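Local atomic coordinates of putative transcriptional regulator, IclR family (Arthrobacter aurescens, PDB entry 3OBF), a protein that probably acts as a DNA-binding transcriptional regulator of the IclR family, represented here by its GAF-related C-terminal domain alone. Residues A[71-74]-A[75-79]; A[28-31]-A[32-35]; A[111-114]-A[115-118]. One frame throughout, in Å; residues are numbered along the deposited sequence.

Contact 1: residues A[71-74]-A[75-79]; sequences ENED and RVRQL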
loop_
_atom_site.group_PDB
_atom_site.type_symbol
_atom_site.label_atom_id
_atom_site.label_comp_id
_atom_site.label_asym_id
_atom_site.label_seq_id
_atom_site.Cartn_x
_atom_site.Cartn_y
_atom_site.Cartn_z
ATOM N N GLU A 71 -6.278 -3.587 -11.104
ATOM C CA GLU A 71 -6.393 -3.285 -12.531
ATOM C C GLU A 71 -6.375 -4.546 -13.418
ATOM O O GLU A 71 -5.932 -5.627 -13.038
ATOM C CB GLU A 71 -5.272 -2.329 -12.996
ATOM C CG GLU A 71 -5.227 -0.951 -12.299
ATOM C CD GLU A 71 -6.341 0.030 -12.736
ATOM O OE1 GLU A 71 -7.133 -0.287 -13.658
ATOM O OE2 GLU A 71 -6.416 1.141 -12.157
ATOM N N ASN A 72 -6.869 -4.381 -14.621
ATOM C CA ASN A 72 -6.728 -5.385 -15.629
ATOM C C ASN A 72 -5.215 -5.506 -15.998
ATOM O O ASN A 72 -4.489 -4.503 -15.992
ATOM C CB ASN A 72 -7.601 -4.922 -16.806
ATOM C CG ASN A 72 -7.454 -5.764 -17.980
ATOM O OD1 ASN A 72 -6.510 -5.592 -18.747
ATOM N ND2 ASN A 72 -8.390 -6.684 -18.177
ATOM N N GLU A 73 -4.752 -6.738 -16.258
ATOM C CA GLU A 73 -3.345 -7.015 -16.632
ATOM C C GLU A 73 -2.836 -6.085 -17.712
ATOM O O GLU A 73 -1.761 -5.513 -17.595
ATOM C CB GLU A 73 -3.150 -8.464 -17.100
ATOM C CG GLU A 73 -2.661 -9.404 -15.982
ATOM C CD GLU A 73 -2.385 -10.853 -16.425
ATOM O OE1 GLU A 73 -2.428 -11.742 -15.530
ATOM O OE2 GLU A 73 -2.137 -11.107 -17.638
ATOM N N ASP A 74 -3.640 -5.914 -18.749
ATOM C CA ASP A 74 -3.255 -5.097 -19.898
ATOM C C ASP A 74 -3.107 -3.639 -19.538
ATOM O O ASP A 74 -2.245 -2.974 -20.064
ATOM C CB ASP A 74 -4.264 -5.311 -21.031
ATOM C CG ASP A 74 -4.648 -6.792 -21.176
ATOM O OD1 ASP A 74 -3.970 -7.513 -21.962
ATOM O OD2 ASP A 74 -5.576 -7.250 -20.432
ATOM N N ARG A 75 -3.941 -3.154 -18.627
ATOM C CA ARG A 75 -3.801 -1.820 -18.079
ATOM C C ARG A 75 -2.479 -1.690 -17.292
ATOM O O ARG A 75 -1.793 -0.663 -17.357
ATOM C CB ARG A 75 -5.015 -1.474 -17.197
ATOM C CG ARG A 75 -4.962 -0.079 -16.466
ATOM C CD ARG A 75 -4.783 1.136 -17.413
ATOM N NE ARG A 75 -4.950 2.384 -16.657
ATOM C CZ ARG A 75 -4.533 3.589 -17.052
ATOM N NH1 ARG A 75 -3.906 3.719 -18.209
ATOM N NH2 ARG A 75 -4.721 4.670 -16.272
ATOM N N VAL A 76 -2.130 -2.722 -16.539
ATOM C CA VAL A 76 -0.858 -2.703 -15.832
ATOM C C VAL A 76 0.283 -2.629 -16.863
ATOM O O VAL A 76 1.189 -1.776 -16.742
ATOM C CB VAL A 76 -0.737 -3.874 -14.832
ATOM C CG1 VAL A 76 0.650 -3.934 -14.209
ATOM C CG2 VAL A 76 -1.814 -3.773 -13.727
ATOM N N ARG A 77 0.194 -3.444 -17.908
ATOM C CA ARG A 77 1.191 -3.419 -18.990
ATOM C C ARG A 77 1.340 -2.029 -19.624
ATOM O O ARG A 77 2.452 -1.521 -19.818
ATOM C CB ARG A 77 0.847 -4.439 -20.090
ATOM C CG ARG A 77 1.069 -5.889 -19.684
ATOM C CD ARG A 77 0.786 -6.924 -20.854
ATOM N NE ARG A 77 0.680 -8.268 -20.270
ATOM C CZ ARG A 77 -0.442 -9.006 -20.222
ATOM N NH1 ARG A 77 -1.581 -8.574 -20.784
ATOM N NH2 ARG A 77 -0.426 -10.206 -19.632
ATOM N N GLN A 78 0.212 -1.418 -19.940
ATOM C CA GLN A 78 0.208 -0.105 -20.534
ATOM C C GLN A 78 0.827 0.959 -19.630
ATOM O O GLN A 78 1.613 1.773 -20.097
ATOM C CB GLN A 78 -1.216 0.257 -20.941
ATOM C CG GLN A 78 -1.736 -0.702 -22.021
ATOM C CD GLN A 78 -3.246 -0.696 -22.182
ATOM O OE1 GLN A 78 -3.985 -0.177 -21.332
ATOM N NE2 GLN A 78 -3.721 -1.295 -23.285
ATOM N N LEU A 79 0.477 0.949 -18.348
ATOM C CA LEU A 79 1.063 1.857 -17.362
ATOM C C LEU A 79 2.577 1.674 -17.217
ATOM O O LEU A 79 3.321 2.643 -17.060
ATOM C CB LEU A 79 0.379 1.682 -15.990
ATOM C CG LEU A 79 -1.010 2.317 -15.862
ATOM C CD1 LEU A 79 -1.705 1.819 -14.610
ATOM C CD2 LEU A 79 -0.903 3.856 -15.839
#
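Asp74 OD1 takes Arg77 NH1 at 2.9 Å in a salt bridge, the carboxylate oxygen sitting at the edge of the guanidinium and in its plane. This is the first turn of the helix 73-82, with Asn72 as its N-cap. Arg77 NH2 reaches a second carboxylate, Glu73 OE2, at 2.8 Å, so a three-residue salt-bridge network spans the turn; here the hydrogen bond itself is weak, and the carboxylate plane stands 88° from the guanidinium. Glu73 CB lies over one face of that group. The arginine chain, extended from CG to NE, lets one cation serve both acids. On its other oxygen Glu73 bridges to Lys103, tying the turn to helix 92-108. A leucine in place of Arg77 removes the shared cation, which would probably leave Asp74 OD1 without its mate on this turn and Glu73 leaning on Lys103.

The cap depends on Asn72, whose CG is anti to the backbone N (chi1 174°): its OD1 accepts from Asp74 N at 2.9 Å, the donor lying above the carbonyl plane. Backbone bonds start the spiral, Val76 N to Asn72 O and Arg77 N to Glu73 O. Ahead of the cap, Glu71 CB packs on Val76 CG2 at 3.8 Å. Glu71 and Arg75 run side by side; Glu71 OE1 comes nearest to the aliphatic CG of Arg75, at 3.6 Å, and its 4.6 Å to Arg75 NE is too long for a salt bridge. The strongest polar partner of Glu71 lies on the hairpin, at Trp29. Leu79 CD2 lies 3.7 Å above one face of the Arg75 guanidinium, offset toward the rim.

Contact 2: residues A[28-31]-A[32-35]; sequences VWNG and NESM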
loop_
_atom_site.group_PDB
_atom_site.type_symbol
_atom_site.label_atom_id
_atom_site.label_comp_id
_atom_site.label_asym_id
_atom_site.label_seq_id
_atom_site.Cartn_x
_atom_site.Cartn_y
_atom_site.Cartn_z
ATOM N N VAL A 28 -5.270 6.448 -1.523
ATOM C CA VAL A 28 -6.235 6.300 -2.613
ATOM C C VAL A 28 -5.534 6.310 -3.980
ATOM O O VAL A 28 -4.418 6.811 -4.120
ATOM C CB VAL A 28 -7.372 7.343 -2.581
ATOM C CG1 VAL A 28 -8.184 7.222 -1.271
ATOM C CG2 VAL A 28 -6.806 8.770 -2.814
ATOM N N TRP A 29 -6.225 5.746 -4.971
ATOM C CA TRP A 29 -5.691 5.543 -6.305
ATOM C C TRP A 29 -6.395 6.501 -7.229
ATOM O O TRP A 29 -7.632 6.566 -7.213
ATOM C CB TRP A 29 -6.030 4.115 -6.722
ATOM C CG TRP A 29 -5.440 3.648 -8.029
ATOM C CD1 TRP A 29 -6.131 3.153 -9.111
ATOM C CD2 TRP A 29 -4.053 3.589 -8.376
ATOM N NE1 TRP A 29 -5.252 2.808 -10.115
ATOM C CE2 TRP A 29 -3.972 3.071 -9.691
ATOM C CE3 TRP A 29 -2.871 3.934 -7.712
ATOM C CZ2 TRP A 29 -2.760 2.875 -10.340
ATOM C CZ3 TRP A 29 -1.662 3.730 -8.364
ATOM C CH2 TRP A 29 -1.615 3.201 -9.657
ATOM N N ASN A 30 -5.646 7.259 -8.010
ATOM C CA ASN A 30 -6.256 8.051 -9.095
ATOM C C ASN A 30 -6.056 7.479 -10.503
ATOM O O ASN A 30 -6.363 8.139 -11.509
ATOM C CB ASN A 30 -5.805 9.522 -9.054
ATOM C CG ASN A 30 -4.330 9.686 -9.266
ATOM O OD1 ASN A 30 -3.662 8.786 -9.745
ATOM N ND2 ASN A 30 -3.810 10.858 -8.928
ATOM N N GLY A 31 -5.512 6.273 -10.590
ATOM C CA GLY A 31 -5.327 5.599 -11.883
ATOM C C GLY A 31 -3.899 5.561 -12.372
ATOM O O GLY A 31 -3.528 4.692 -13.141
ATOM N N ASN A 32 -3.079 6.509 -11.945
ATOM C CA ASN A 32 -1.662 6.391 -12.249
ATOM C C ASN A 32 -0.750 6.739 -11.056
ATOM O O ASN A 32 0.484 6.834 -11.211
ATOM C CB ASN A 32 -1.314 7.145 -13.559
ATOM C CG ASN A 32 -1.661 8.618 -13.499
ATOM O OD1 ASN A 32 -1.967 9.148 -12.428
ATOM N ND2 ASN A 32 -1.630 9.282 -14.634
ATOM N N GLU A 33 -1.362 6.940 -9.882
ATOM C CA GLU A 33 -0.655 7.354 -8.664
ATOM C C GLU A 33 -1.393 6.948 -7.412
ATOM O O GLU A 33 -2.633 7.008 -7.336
ATOM C CB GLU A 33 -0.524 8.873 -8.526
ATOM C CG GLU A 33 0.169 9.637 -9.588
ATOM C CD GLU A 33 -0.046 11.113 -9.359
ATOM O OE1 GLU A 33 -1.207 11.501 -9.114
ATOM O OE2 GLU A 33 0.933 11.884 -9.393
ATOM N N SER A 34 -0.612 6.592 -6.408
ATOM C CA SER A 34 -1.156 6.352 -5.111
ATOM C C SER A 34 -0.948 7.619 -4.273
ATOM O O SER A 34 0.126 8.218 -4.310
ATOM C CB SER A 34 -0.475 5.139 -4.496
ATOM O OG SER A 34 -1.103 4.866 -3.286
HETATM N N MSE A 35 -1.986 8.060 -3.558
HETATM C CA MSE A 35 -1.893 9.317 -2.810
HETATM C C MSE A 35 -2.264 9.141 -1.359
HETATM O O MSE A 35 -3.264 8.490 -1.048
HETATM C CB MSE A 35 -2.744 10.433 -3.455
HETATM C CG MSE A 35 -2.503 11.816 -2.858
HETATM SE SE MSE A 35 -3.617 13.155 -3.715
HETATM C CE MSE A 35 -2.755 14.804 -3.204
#
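Val28 and Met35, the latter a selenomethionine, form the antiparallel hydrogen-bonded pair at the end of the beta hairpin of strands 24-29 and 34-40. Val28 N gives to Met35 O at 2.9 Å and Met35 N returns to Val28 O at 2.8 Å. A third backbone bond, Asn30 N to Glu33 O, closes the connecting loop. Trp29 and Ser34 make the next, non-hydrogen-bonded pair, with side chains on the opposite face from Val28 and Met35.

The side-chain hydrogen bonds centre on Asn30. Its CG lies between the backbone N and the carbonyl carbon (chi1 63°), folding the amide back over the loop. Asn30 OD1 accepts from Asn32 N at 3.2 Å, an Asx turn, while Asn30 ND2 gives a nearly straight bond of 2.7 Å to the anti lone pair of Glu33 OE1. Amide and carboxylate are almost coplanar, 13° apart. The same Glu33 oxygen bridges to Arg55 of strand 55-56, linking the loop to the neighbouring strand.

Apolar and ring contacts complete the hairpin. Val28 CG2 comes to 4.4 Å from Met35 CB. Trp29 CE3 lies 3.1 Å from Glu33 O, and the ring of Phe67 meets the indole with planes about 20° apart. Gly31, at a positive phi where a CB would jam, sets its N 3.4 Å above one indole face; Asn32 N follows at 4.0 Å, likewise offset toward the rim.

Contact 3: residues A[111-114]-A[115-118]; sequences AVNF and GETS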
loop_
_atom_site.group_PDB
_atom_site.type_symbol
_atom_site.label_atom_id
_atom_site.label_comp_id
_atom_site.label_asym_id
_atom_site.label_seq_id
_atom_site.Cartn_x
_atom_site.Cartn_y
_atom_site.Cartn_z
ATOM N N ALA A 111 1.227 -6.318 0.183
ATOM C CA ALA A 111 2.387 -6.156 -0.680
ATOM C C ALA A 111 3.537 -5.628 0.143
ATOM O O ALA A 111 3.346 -5.025 1.226
ATOM C CB ALA A 111 2.076 -5.216 -1.842
ATOM N N VAL A 112 4.731 -5.870 -0.376
ATOM C CA VAL A 112 5.968 -5.601 0.294
ATOM C C VAL A 112 6.903 -4.761 -0.596
ATOM O O VAL A 112 7.051 -5.028 -1.783
ATOM C CB VAL A 112 6.664 -6.935 0.627
ATOM C CG1 VAL A 112 8.122 -6.718 0.863
ATOM C CG2 VAL A 112 6.022 -7.589 1.861
ATOM N N ASN A 113 7.487 -3.725 -0.014
ATOM C CA ASN A 113 8.579 -2.986 -0.631
ATOM C C ASN A 113 9.732 -3.000 0.361
ATOM O O ASN A 113 9.689 -2.338 1.381
ATOM C CB ASN A 113 8.123 -1.552 -0.947
ATOM C CG ASN A 113 9.268 -0.637 -1.385
ATOM O OD1 ASN A 113 10.347 -1.078 -1.826
ATOM N ND2 ASN A 113 9.030 0.651 -1.274
ATOM N N PHE A 114 10.751 -3.792 0.094
ATOM C CA PHE A 114 11.814 -3.979 1.080
ATOM C C PHE A 114 13.060 -3.224 0.620
ATOM O O PHE A 114 13.941 -3.835 0.095
ATOM C CB PHE A 114 12.121 -5.483 1.255
ATOM C CG PHE A 114 13.021 -5.809 2.449
ATOM C CD1 PHE A 114 12.635 -5.471 3.750
ATOM C CD2 PHE A 114 14.228 -6.462 2.267
ATOM C CE1 PHE A 114 13.443 -5.768 4.850
ATOM C CE2 PHE A 114 15.051 -6.768 3.354
ATOM C CZ PHE A 114 14.666 -6.421 4.656
ATOM N N GLY A 115 13.100 -1.903 0.774
ATOM C CA GLY A 115 14.206 -1.074 0.251
ATOM C C GLY A 115 14.337 -1.086 -1.263
ATOM O O GLY A 115 15.436 -0.871 -1.813
ATOM N N GLU A 116 13.217 -1.331 -1.942
ATOM C CA GLU A 116 13.224 -1.560 -3.376
ATOM C C GLU A 116 12.908 -0.328 -4.256
ATOM O O GLU A 116 13.095 -0.381 -5.469
ATOM C CB GLU A 116 12.294 -2.725 -3.725
ATOM C CG GLU A 116 12.727 -4.072 -3.154
ATOM C CD GLU A 116 11.671 -5.137 -3.386
ATOM O OE1 GLU A 116 11.649 -5.718 -4.496
ATOM O OE2 GLU A 116 10.851 -5.388 -2.462
ATOM N N THR A 117 12.420 0.758 -3.655
ATOM C CA THR A 117 12.293 2.035 -4.366
ATOM C C THR A 117 13.317 3.035 -3.835
ATOM O O THR A 117 13.698 3.984 -4.513
ATOM C CB THR A 117 10.882 2.631 -4.231
ATOM O OG1 THR A 117 10.609 2.904 -2.855
ATOM C CG2 THR A 117 9.855 1.661 -4.750
ATOM N N SER A 118 13.738 2.801 -2.600
ATOM C CA SER A 118 14.693 3.634 -1.889
ATOM C C SER A 118 15.379 2.723 -0.855
ATOM O O SER A 118 14.690 2.065 -0.054
ATOM C CB SER A 118 13.954 4.808 -1.221
ATOM O OG SER A 118 14.808 5.493 -0.318
#
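Glu116 folds back from the loop onto Asn113 and Phe114, closing off strand 111-114, an outermost strand of the sheet within this chain of the GAF-related domain. Its CB lies 3.2 Å from Asn113 OD1. With CG beside the backbone N (chi1 -64°), the chain is turned back over Phe114, and CG passes Phe114 O at 3.5 Å. From there the extended chain carries CD back along the strand end to 3.8 Å from Phe114 N. At the tip, OE2 accepts from Phe114 N at 3.0 Å through its anti lone pair, in a bond close to straight (174°). The same oxygen forms a salt bridge with Arg101 of helix 92-108.

Asn113 runs past Glu116 in the opposite direction. Its OD1 accepts from Glu116 N at 2.9 Å and, weakly, from Thr117 N, while its ND2 gives to Thr117 OG1 at 3.2 Å, the two side chains crossing at about a right angle. Gly115, with positive phi, makes the bend where a CB would clash with Phe114 O.

Both ends of the buried Asn113 amide thus have partners in the loop, and a carboxylate held between a backbone N-H and an arginine is likely to stay ionised.

How the contacts relate
Along the chain the order is contact 2, contact 1, contact 3, all within the one IclR C-terminal domain. Contacts 2 and 3 belong to the same six-stranded antiparallel sheet: the hairpin of strands 24-29 and 34-40 lies toward one side, strand 111-114 is outermost at the other, and their centres are 18 Å apart. Contact 1 stands off the sheet on helix 73-82, its centre 14 Å from that of contact 2. These two touch, probably through a hydrogen bond from Trp29 NE1 to Glu71 OE2 (2.9 Å). Contacts 1 and 3, about 13 Å apart at their nearest atoms, both reach helix 92-108. Hairpin loop and helix start thus meet away from strand 111-114 in one compact domain.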